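Endo-beta-1,4-glucanase (Bacillus licheniformis, PDB 2JEN) hydrolyses beta-1,4-glucan backbones, probably those of plant cell wall xyloglucan, as a family 12 glycoside hydrolase. Local coordinates at residues A135-L140 / S237-T242; M157-N162 / V199-R204. The protein carries 1 engineered substitution. All coordinates share one frame; numbering follows the deposited sequence. Where two conformers were deposited one is given.

Contact 1: A135-L140 / S237-T242. With GLC (alpha-D-glucopyranose), chain B.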
ATOM      1  N   ALA A 135     -17.800  20.073  -9.834  1.00  9.47           N
ATOM      2  CA  ALA A 135     -19.169  20.540  -9.748  1.00 10.16           C
ATOM      3  C   ALA A 135     -19.622  20.807  -8.327  1.00 10.42           C
ATOM      4  O   ALA A 135     -19.339  20.000  -7.419  1.00 10.63           O
ATOM      5  CB  ALA A 135     -20.134  19.534 -10.392  1.00 11.64           C
ATOM      6  N   TYR A 136     -20.372  21.897  -8.145  1.00 10.05           N
ATOM      7  CA  TYR A 136     -21.180  22.068  -6.973  1.00  9.84           C
ATOM      8  C   TYR A 136     -22.367  21.133  -7.032  1.00 10.66           C
ATOM      9  O   TYR A 136     -22.923  20.906  -8.116  1.00 10.79           O
ATOM     10  CB  TYR A 136     -21.720  23.477  -6.841  1.00 11.17           C
ATOM     11  CG  TYR A 136     -20.703  24.487  -6.384  1.00 10.48           C
ATOM     12  CD1 TYR A 136     -20.438  24.675  -5.035  1.00 10.62           C
ATOM     13  CD2 TYR A 136     -19.960  25.252  -7.302  1.00 11.33           C
ATOM     14  CE1 TYR A 136     -19.493  25.575  -4.616  1.00 12.15           C
ATOM     15  CE2 TYR A 136     -19.000  26.153  -6.882  1.00 11.56           C
ATOM     16  CZ  TYR A 136     -18.772  26.335  -5.522  1.00 10.79           C
ATOM     17  OH  TYR A 136     -17.826  27.260  -5.088  1.00 14.69           O
ATOM     18  N   ASP A 137     -22.772  20.642  -5.875  1.00 10.30           N
ATOM     19  CA  ASP A 137     -24.001  19.847  -5.701  1.00 11.46           C
ATOM     20  C   ASP A 137     -24.754  20.441  -4.539  1.00 11.49           C
ATOM     21  O   ASP A 137     -24.228  20.513  -3.412  1.00 12.25           O
ATOM     22  CB  ASP A 137     -23.672  18.373  -5.441  1.00 12.36           C
ATOM     23  CG  ASP A 137     -24.773  17.407  -5.802  1.00 16.63           C
ATOM     24  OD1 ASP A 137     -25.613  17.672  -6.684  1.00 18.19           O
ATOM     25  OD2 ASP A 137     -24.776  16.310  -5.260  1.00 18.07           O
ATOM     26  N   ILE A 138     -25.933  20.994  -4.830  1.00 12.42           N
ATOM     27  CA  ILE A 138     -26.748  21.687  -3.855  1.00 12.02           C
ATOM     28  C   ILE A 138     -28.017  20.877  -3.646  1.00 11.12           C
ATOM     29  O   ILE A 138     -28.715  20.555  -4.605  1.00 11.94           O
ATOM     30  CB  ILE A 138     -27.084  23.101  -4.361  1.00 12.50           C
ATOM     31  CG1 ILE A 138     -25.820  23.935  -4.623  1.00 13.82           C
ATOM     32  CG2 ILE A 138     -28.037  23.829  -3.403  1.00 13.74           C
ATOM     33  CD1 ILE A 138     -25.612  24.378  -6.019  1.00 15.68           C
ATOM     34  N   TRP A 139     -28.296  20.491  -2.401  1.00 11.04           N
ATOM     35  CA  TRP A 139     -29.424  19.651  -2.066  1.00 11.18           C
ATOM     36  C   TRP A 139     -30.523  20.471  -1.431  1.00 12.54           C
ATOM     37  O   TRP A 139     -30.246  21.337  -0.596  1.00 12.62           O
ATOM     38  CB  TRP A 139     -29.021  18.556  -1.098  1.00 12.37           C
ATOM     39  CG  TRP A 139     -28.118  17.539  -1.659  1.00 12.06           C
ATOM     40  CD1 TRP A 139     -26.799  17.311  -1.326  1.00 12.88           C
ATOM     41  CD2 TRP A 139     -28.470  16.551  -2.635  1.00 12.30           C
ATOM     42  NE1 TRP A 139     -26.324  16.249  -2.058  1.00 13.75           N
ATOM     43  CE2 TRP A 139     -27.339  15.762  -2.862  1.00 12.96           C
ATOM     44  CE3 TRP A 139     -29.640  16.256  -3.334  1.00 12.36           C
ATOM     45  CZ2 TRP A 139     -27.351  14.711  -3.737  1.00 13.16           C
ATOM     46  CZ3 TRP A 139     -29.644  15.201  -4.192  1.00 12.74           C
ATOM     47  CH2 TRP A 139     -28.521  14.430  -4.394  1.00 12.45           C
ATOM     48  N   LEU A 140     -31.768  20.176  -1.827  1.00 12.62           N
ATOM     49  CA  LEU A 140     -32.940  20.817  -1.248  1.00 12.67           C
ATOM     50  C   LEU A 140     -33.924  19.769  -0.756  1.00 12.74           C
ATOM     51  O   LEU A 140     -33.996  18.656  -1.274  1.00 13.05           O
ATOM     52  CB  LEU A 140     -33.617  21.747  -2.272  1.00 12.74           C
ATOM     53  CG  LEU A 140     -32.747  22.865  -2.835  1.00 13.30           C
ATOM     54  CD1 LEU A 140     -32.031  22.512  -4.120  1.00 15.40           C
ATOM     55  CD2 LEU A 140     -33.588  24.154  -2.991  1.00 15.85           C
ATOM     56  N   SER A 237     -27.775  21.868   1.779  1.00 12.33           N
ATOM     57  CA  SER A 237     -26.350  21.555   1.577  1.00 12.01           C
ATOM     58  C   SER A 237     -25.822  22.321   0.401  1.00 11.65           C
ATOM     59  O   SER A 237     -26.525  22.457  -0.603  1.00 12.95           O
ATOM     60  CB  SER A 237     -26.280  20.028   1.304  0.50 13.71           C
ATOM     61  OG  SER A 237     -24.988  19.556   1.051  0.50 18.34           O
ATOM     62  N   VAL A 238     -24.546  22.741   0.470  1.00 11.15           N
ATOM     63  CA  VAL A 238     -23.749  23.111  -0.686  1.00 10.38           C
ATOM     64  C   VAL A 238     -22.478  22.296  -0.594  1.00 10.71           C
ATOM     65  O   VAL A 238     -21.757  22.361   0.411  1.00 11.44           O
ATOM     66  CB  VAL A 238     -23.432  24.610  -0.748  1.00 10.92           C
ATOM     67  CG1 VAL A 238     -22.462  24.930  -1.859  1.00 12.64           C
ATOM     68  CG2 VAL A 238     -24.739  25.421  -0.885  1.00 12.42           C
ATOM     69  N   GLU A 239     -22.246  21.521  -1.635  1.00 10.39           N
ATOM     70  CA  GLU A 239     -21.085  20.645  -1.735  1.00 10.38           C
ATOM     71  C   GLU A 239     -20.303  21.010  -2.979  1.00 10.30           C
ATOM     72  O   GLU A 239     -20.891  21.509  -3.953  1.00 10.81           O
ATOM     73  CB  GLU A 239     -21.512  19.170  -1.818  1.00 10.45           C
ATOM     74  CG  GLU A 239     -22.568  18.792  -0.822  1.00 10.68           C
ATOM     75  CD  GLU A 239     -22.943  17.338  -0.768  1.00 11.30           C
ATOM     76  OE1 GLU A 239     -22.414  16.527  -1.550  1.00 11.57           O
ATOM     77  OE2 GLU A 239     -23.810  17.014   0.079  1.00 11.86           O
ATOM     78  N   PHE A 240     -19.008  20.750  -2.999  1.00 10.09           N
ATOM     79  CA  PHE A 240     -18.201  20.935  -4.201  1.00  9.76           C
ATOM     80  C   PHE A 240     -17.278  19.747  -4.318  1.00  9.42           C
ATOM     81  O   PHE A 240     -16.586  19.395  -3.356  1.00 10.17           O
ATOM     82  CB  PHE A 240     -17.357  22.200  -4.142  1.00 10.37           C
ATOM     83  CG  PHE A 240     -16.479  22.388  -5.353  1.00 11.02           C
ATOM     84  CD1 PHE A 240     -15.169  21.991  -5.331  1.00 12.54           C
ATOM     85  CD2 PHE A 240     -16.992  22.918  -6.527  1.00 10.94           C
ATOM     86  CE1 PHE A 240     -14.377  22.121  -6.465  1.00 13.28           C
ATOM     87  CE2 PHE A 240     -16.226  23.033  -7.650  1.00 13.35           C
ATOM     88  CZ  PHE A 240     -14.905  22.655  -7.618  1.00 13.55           C
ATOM     89  N   GLY A 241     -17.254  19.122  -5.492  1.00  9.27           N
ATOM     90  CA  GLY A 241     -16.367  17.987  -5.659  1.00  9.95           C
ATOM     91  C   GLY A 241     -16.216  17.581  -7.081  1.00  9.22           C
ATOM     92  O   GLY A 241     -16.560  18.357  -7.991  1.00 10.89           O
ATOM     93  N   THR A 242     -15.615  16.414  -7.293  1.00  8.57           N
ATOM     94  CA  THR A 242     -15.397  15.889  -8.632  1.00  9.07           C
ATOM     95  C   THR A 242     -16.154  14.592  -8.776  1.00  9.17           C
ATOM     96  O   THR A 242     -15.800  13.607  -8.152  1.00  9.93           O
ATOM     97  CB  THR A 242     -13.911  15.676  -8.927  1.00  9.13           C
ATOM     98  OG1 THR A 242     -13.375  14.777  -7.950  1.00  9.73           O
ATOM     99  CG2 THR A 242     -13.083  16.955  -8.887  1.00  9.82           C
TER
HETATM  100  C1  GLC B   1     -26.118  14.337  -8.897  0.50 21.68           C
HETATM  101  C2  GLC B   1     -27.006  13.188  -8.426  0.50 21.90           C
HETATM  102  C3  GLC B   1     -26.804  13.003  -6.946  0.50 20.63           C
HETATM  103  C4  GLC B   1     -25.345  12.635  -6.698  0.50 19.70           C
HETATM  104  C5  GLC B   1     -24.529  13.816  -7.242  0.50 19.02           C
HETATM  105  C6  GLC B   1     -23.028  13.744  -6.935  0.50 17.83           C
HETATM  106  O1  GLC B   1     -26.282  14.635 -10.255  0.50 25.97           O
HETATM  107  O2  GLC B   1     -28.393  13.384  -8.584  0.50 21.91           O
HETATM  108  O3  GLC B   1     -27.791  12.047  -6.553  0.50 21.86           O
HETATM  109  O4  GLC B   1     -25.087  12.519  -5.316  0.50 17.91           O
HETATM  110  O5  GLC B   1     -24.775  13.939  -8.635  0.50 21.15           O
HETATM  111  O6  GLC B   1     -22.457  12.535  -7.387  0.50 14.49           O
HETATM  112  O   HOH W   1     -23.761  14.782  -3.217  1.00 12.42           O
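F240 turns the edge of its ring toward the face of Y136. Its CD2 sits over the centre of the tyrosine ring, 3.8 Å from Y136 CE2, and the two planes are 61° apart. V238 is the next bump; its two methyls straddle the notch between Y136 and I138. V238 CG1, anti to its own backbone N (chi1 173°), reaches Y136 CD1 at 3.8 Å, while V238 CG2 lies 4.2 Å from I138 CG1. Strands 118-128 and 247-260 cover this row. That places the antiparallel pair in one layer of the family 12 beta-sandwich (jelly roll), with its other face lining the glycan cleft. Three hydrogen-bonded pairs, A135 with G241, D137 with E239 and W139 with S237, join the strands; the S237 N to W139 O bond is weak.

On the cleft face, W139 is the large bump. Its CD1 edge fits against E239 OE2, 3.3 Å away. D137 CG lies over one face of the indole, toward the rim. The far corner, W139 CH2, meets O3 of the chain B glucose at 3.3 Å. One water sits by D137 OD2 and E239 OE1, and its O accepts the indole N-H, 3.2 Å from W139 NE1. E239 OE2 is hydrogen-bonded to H97 ND1. D137 OD2 comes 3.2 Å from C5 of the sugar.

Contact 2: M157-N162 / V199-R204. With GLC (alpha-D-glucopyranose), chain B; GLC (alpha-D-glucopyranose), chain C.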
ATOM      1  N   MET A 157     -26.812  21.224  -9.716  1.00 11.05           N
ATOM      2  CA  MET A 157     -25.402  21.049  -9.967  1.00 11.08           C
ATOM      3  C   MET A 157     -24.868  22.220 -10.779  1.00 11.40           C
ATOM      4  O   MET A 157     -25.526  22.708 -11.712  1.00 13.01           O
ATOM      5  CB  MET A 157     -25.148  19.777 -10.750  1.00 11.48           C
ATOM      6  CG  MET A 157     -25.722  18.559 -10.130  1.00 11.76           C
ATOM      7  SD  MET A 157     -24.995  17.076 -10.819  1.00 15.27           S
ATOM      8  CE  MET A 157     -23.429  17.000  -9.924  1.00 16.85           C
ATOM      9  N   ILE A 158     -23.676  22.673 -10.458  1.00 10.81           N
ATOM     10  CA  ILE A 158     -23.015  23.764 -11.162  1.00 11.03           C
ATOM     11  C   ILE A 158     -21.636  23.283 -11.515  1.00 10.26           C
ATOM     12  O   ILE A 158     -20.752  23.221 -10.640  1.00 10.92           O
ATOM     13  CB  ILE A 158     -23.013  25.077 -10.359  1.00 11.83           C
ATOM     14  CG1 ILE A 158     -24.415  25.461  -9.873  1.00 12.16           C
ATOM     15  CG2 ILE A 158     -22.354  26.189 -11.200  1.00 12.56           C
ATOM     16  CD1 ILE A 158     -24.487  26.655  -8.987  1.00 13.64           C
ATOM     17  N   TRP A 159     -21.436  22.928 -12.768  1.00 10.69           N
ATOM     18  CA  TRP A 159     -20.194  22.332 -13.231  1.00  9.91           C
ATOM     19  C   TRP A 159     -19.224  23.407 -13.722  1.00 10.47           C
ATOM     20  O   TRP A 159     -19.501  24.124 -14.693  1.00 12.22           O
ATOM     21  CB  TRP A 159     -20.389  21.326 -14.371  1.00 11.06           C
ATOM     22  CG  TRP A 159     -21.283  20.151 -14.118  1.00 11.09           C
ATOM     23  CD1 TRP A 159     -22.347  20.045 -13.263  1.00 11.94           C
ATOM     24  CD2 TRP A 159     -21.223  18.925 -14.840  1.00 10.24           C
ATOM     25  NE1 TRP A 159     -22.923  18.796 -13.384  1.00 12.45           N
ATOM     26  CE2 TRP A 159     -22.252  18.100 -14.357  1.00 11.54           C
ATOM     27  CE3 TRP A 159     -20.400  18.449 -15.843  1.00 11.28           C
ATOM     28  CZ2 TRP A 159     -22.478  16.815 -14.851  1.00 12.34           C
ATOM     29  CZ3 TRP A 159     -20.622  17.152 -16.330  1.00 12.05           C
ATOM     30  CH2 TRP A 159     -21.671  16.373 -15.831  1.00 11.63           C
ATOM     31  N   LEU A 160     -18.088  23.514 -13.047  1.00 10.58           N
ATOM     32  CA  LEU A 160     -17.002  24.393 -13.447  1.00 10.85           C
ATOM     33  C   LEU A 160     -16.035  23.708 -14.383  1.00 11.88           C
ATOM     34  O   LEU A 160     -15.267  24.376 -15.071  1.00 12.24           O
ATOM     35  CB  LEU A 160     -16.281  24.917 -12.223  1.00 10.97           C
ATOM     36  CG  LEU A 160     -17.099  25.714 -11.224  1.00 11.09           C
ATOM     37  CD1 LEU A 160     -16.225  26.261 -10.086  1.00 12.71           C
ATOM     38  CD2 LEU A 160     -17.942  26.836 -11.867  1.00 13.76           C
ATOM     39  N   ASN A 161     -16.062  22.372 -14.404  1.00 10.82           N
ATOM     40  CA  ASN A 161     -15.244  21.597 -15.313  1.00 11.34           C
ATOM     41  C   ASN A 161     -16.088  20.456 -15.822  1.00 11.86           C
ATOM     42  O   ASN A 161     -16.754  19.783 -15.035  1.00 11.76           O
ATOM     43  CB  ASN A 161     -14.003  21.038 -14.583  1.00 12.01           C
ATOM     44  CG  ASN A 161     -13.096  20.186 -15.480  1.00 11.34           C
ATOM     45  OD1 ASN A 161     -13.519  19.138 -15.968  1.00 13.51           O
ATOM     46  ND2 ASN A 161     -11.858  20.639 -15.690  1.00 12.75           N
ATOM     47  N   ASN A 162     -16.057  20.226 -17.143  1.00 11.86           N
ATOM     48  CA  ASN A 162     -16.599  19.016 -17.748  1.00 11.51           C
ATOM     49  C   ASN A 162     -15.490  18.420 -18.581  1.00 12.88           C
ATOM     50  O   ASN A 162     -15.026  19.071 -19.546  1.00 14.07           O
ATOM     51  CB  ASN A 162     -17.827  19.323 -18.645  1.00 12.24           C
ATOM     52  CG  ASN A 162     -18.452  18.103 -19.208  1.00 13.16           C
ATOM     53  OD1 ASN A 162     -18.058  16.980 -18.868  1.00 14.26           O
ATOM     54  ND2 ASN A 162     -19.392  18.287 -20.150  1.00 15.72           N
ATOM     55  N   VAL A 199     -33.190  17.060 -10.941  1.00 11.32           N
ATOM     56  CA  VAL A 199     -31.801  17.478 -11.022  1.00 11.24           C
ATOM     57  C   VAL A 199     -31.697  18.538 -12.121  1.00 11.13           C
ATOM     58  O   VAL A 199     -32.041  18.306 -13.287  1.00 12.27           O
ATOM     59  CB  VAL A 199     -30.829  16.279 -11.212  1.00 11.89           C
ATOM     60  CG1 VAL A 199     -31.176  15.397 -12.411  1.00 13.44           C
ATOM     61  CG2 VAL A 199     -29.367  16.799 -11.229  1.00 12.39           C
ATOM     62  N   PHE A 200     -31.199  19.694 -11.719  1.00 10.99           N
ATOM     63  CA  PHE A 200     -30.993  20.816 -12.570  1.00 10.65           C
ATOM     64  C   PHE A 200     -29.498  21.083 -12.649  1.00 10.40           C
ATOM     65  O   PHE A 200     -28.879  21.368 -11.602  1.00 12.57           O
ATOM     66  CB  PHE A 200     -31.680  22.064 -12.018  1.00 11.36           C
ATOM     67  CG  PHE A 200     -33.139  21.869 -11.702  1.00 12.28           C
ATOM     68  CD1 PHE A 200     -34.088  21.977 -12.688  1.00 12.62           C
ATOM     69  CD2 PHE A 200     -33.555  21.631 -10.406  1.00 12.16           C
ATOM     70  CE1 PHE A 200     -35.426  21.807 -12.377  1.00 13.10           C
ATOM     71  CE2 PHE A 200     -34.889  21.498 -10.086  1.00 13.33           C
ATOM     72  CZ  PHE A 200     -35.842  21.596 -11.092  1.00 12.94           C
ATOM     73  N   SER A 201     -28.934  20.924 -13.828  1.00 10.77           N
ATOM     74  CA  SER A 201     -27.472  21.064 -14.009  1.00 10.96           C
ATOM     75  C   SER A 201     -27.160  22.257 -14.867  1.00 11.31           C
ATOM     76  O   SER A 201     -27.764  22.448 -15.915  1.00 12.60           O
ATOM     77  CB  SER A 201     -26.845  19.817 -14.646  1.00 11.94           C
ATOM     78  OG  SER A 201     -27.155  18.648 -13.881  1.00 13.02           O
ATOM     79  N   PHE A 202     -26.200  23.041 -14.415  1.00 10.97           N
ATOM     80  CA  PHE A 202     -25.657  24.203 -15.096  1.00 11.01           C
ATOM     81  C   PHE A 202     -24.198  23.911 -15.439  1.00 11.70           C
ATOM     82  O   PHE A 202     -23.387  23.750 -14.537  1.00 12.77           O
ATOM     83  CB  PHE A 202     -25.713  25.421 -14.167  1.00 11.50           C
ATOM     84  CG  PHE A 202     -27.095  25.836 -13.788  1.00 11.85           C
ATOM     85  CD1 PHE A 202     -27.790  25.176 -12.775  1.00 13.17           C
ATOM     86  CD2 PHE A 202     -27.752  26.866 -14.475  1.00 12.70           C
ATOM     87  CE1 PHE A 202     -29.094  25.530 -12.446  1.00 12.75           C
ATOM     88  CE2 PHE A 202     -29.047  27.232 -14.113  1.00 13.39           C
ATOM     89  CZ  PHE A 202     -29.727  26.583 -13.134  1.00 13.55           C
ATOM     90  N   ILE A 203     -23.902  23.759 -16.726  1.00 11.24           N
ATOM     91  CA  ILE A 203     -22.557  23.383 -17.177  1.00 11.86           C
ATOM     92  C   ILE A 203     -21.889  24.562 -17.843  1.00 11.79           C
ATOM     93  O   ILE A 203     -22.359  25.066 -18.869  1.00 12.09           O
ATOM     94  CB  ILE A 203     -22.564  22.140 -18.098  0.50 11.80           C
ATOM     95  CG1 ILE A 203     -23.054  20.932 -17.300  0.50 11.19           C
ATOM     96  CG2 ILE A 203     -21.141  21.876 -18.727  0.50 11.38           C
ATOM     97  CD1 ILE A 203     -23.108  19.651 -18.064  0.50 12.71           C
ATOM     98  N   ARG A 204     -20.816  25.044 -17.267  1.00 12.02           N
ATOM     99  CA  ARG A 204     -20.180  26.240 -17.828  1.00 12.27           C
ATOM    100  C   ARG A 204     -19.779  25.981 -19.237  1.00 12.88           C
ATOM    101  O   ARG A 204     -19.345  24.902 -19.569  1.00 14.09           O
ATOM    102  CB  ARG A 204     -18.987  26.687 -16.966  1.00 12.74           C
ATOM    103  CG  ARG A 204     -18.626  28.151 -17.182  1.00 14.02           C
ATOM    104  CD  ARG A 204     -17.483  28.540 -16.252  1.00 15.12           C
ATOM    105  NE  ARG A 204     -17.086  29.954 -16.416  1.00 16.53           N
ATOM    106  CZ  ARG A 204     -16.167  30.400 -17.260  1.00 14.89           C
ATOM    107  NH1 ARG A 204     -15.499  29.621 -18.075  1.00 16.41           N
ATOM    108  NH2 ARG A 204     -15.919  31.725 -17.294  1.00 18.91           N
TER
HETATM  109  C1  GLC B   1     -26.118  14.337  -8.897  0.50 21.68           C
HETATM  110  C2  GLC B   1     -27.006  13.188  -8.426  0.50 21.90           C
HETATM  111  C3  GLC B   1     -26.804  13.003  -6.946  0.50 20.63           C
HETATM  112  C4  GLC B   1     -25.345  12.635  -6.698  0.50 19.70           C
HETATM  113  C5  GLC B   1     -24.529  13.816  -7.242  0.50 19.02           C
HETATM  114  C6  GLC B   1     -23.028  13.744  -6.935  0.50 17.83           C
HETATM  115  O1  GLC B   1     -26.282  14.635 -10.255  0.50 25.97           O
HETATM  116  O2  GLC B   1     -28.393  13.384  -8.584  0.50 21.91           O
HETATM  117  O3  GLC B   1     -27.791  12.047  -6.553  0.50 21.86           O
HETATM  118  O4  GLC B   1     -25.087  12.519  -5.316  0.50 17.91           O
HETATM  119  O5  GLC B   1     -24.775  13.939  -8.635  0.50 21.15           O
HETATM  120  O6  GLC B   1     -22.457  12.535  -7.387  0.50 14.49           O
HETATM  121  C1  GLC C   2     -24.945  11.479 -14.884  1.00 16.65           C
HETATM  122  C2  GLC C   2     -24.518  12.869 -14.476  1.00 14.05           C
HETATM  123  C3  GLC C   2     -24.216  12.949 -12.999  1.00 15.37           C
HETATM  124  C4  GLC C   2     -25.316  12.315 -12.145  1.00 16.78           C
HETATM  125  C5  GLC C   2     -25.682  10.943 -12.736  1.00 17.30           C
HETATM  126  C6  GLC C   2     -26.868  10.339 -11.989  1.00 20.87           C
HETATM  127  O2  GLC C   2     -23.347  13.215 -15.185  1.00 15.17           O
HETATM  128  O3  GLC C   2     -24.085  14.302 -12.643  1.00 15.22           O
HETATM  129  O4  GLC C   2     -24.886  12.229 -10.786  1.00 17.82           O
HETATM  130  O5  GLC C   2     -26.062  11.097 -14.084  1.00 17.36           O
HETATM  131  O6  GLC C   2     -26.971   8.954 -12.326  1.00 22.66           O
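I203 lies beside W159 and points the same way. In the conformer given, I203 CD1 lies over the face of the indole, 3.8 Å from the centroid of the six-membered ring and 14° off the ring normal. I203 CG1 adds an apolar contact, 3.7 Å from W159 CD2. The CB atoms of M157 and N162 lie near the indole plane, and W159 CH2 comes 3.6 Å from O2 of the chain C glucose. M157 starts beside V199, with M157 CG 4.2 Å from V199 CG2. Its end leads away from the strand pair to the sugars, where M157 SD lies 3.4 Å from O3 of the chain C glucose. The bend at chi3 (80°) turns M157 CE toward the chain B glucose, 3.6 Å from its O5.

On the other face, F202 sets its ring edge against the carbonyl of M157, with F202 CD1 3.5 Å from M157 O. F202 and I158 pack there against helix 215-225. The strands run parallel, tied by four backbone hydrogen bonds. A classic beta bulge at L160 and N161, opposite A134, follows. W159 NE1 is buried with no partner in the model, so carbon packing holds the indole in this cleft wall.

How the contacts relate
Contacts 1 and 2 belong to one sheet, and their centres are 10 Å apart. Strands 131-141 and 154-163 are neighbours in it, so the strand order runs 234-244, 131-141, 154-163, 195-204. The seam between the contacts includes a probable hydrogen bond from Y136 N to I158 O, 2.8 Å. On the cleft side, D137 OD1 packs 3.6 Å from M157 CG, and A135 CB lies 3.7 Å from W159 CD1. Both contacts touch the chain B glucose: contact 1 offers D137 and W139, contact 2 M157 and V199. Contact 2 also meets the chain C glucose. E243, just beyond 237-242, is hydrogen-bonded to both sugars.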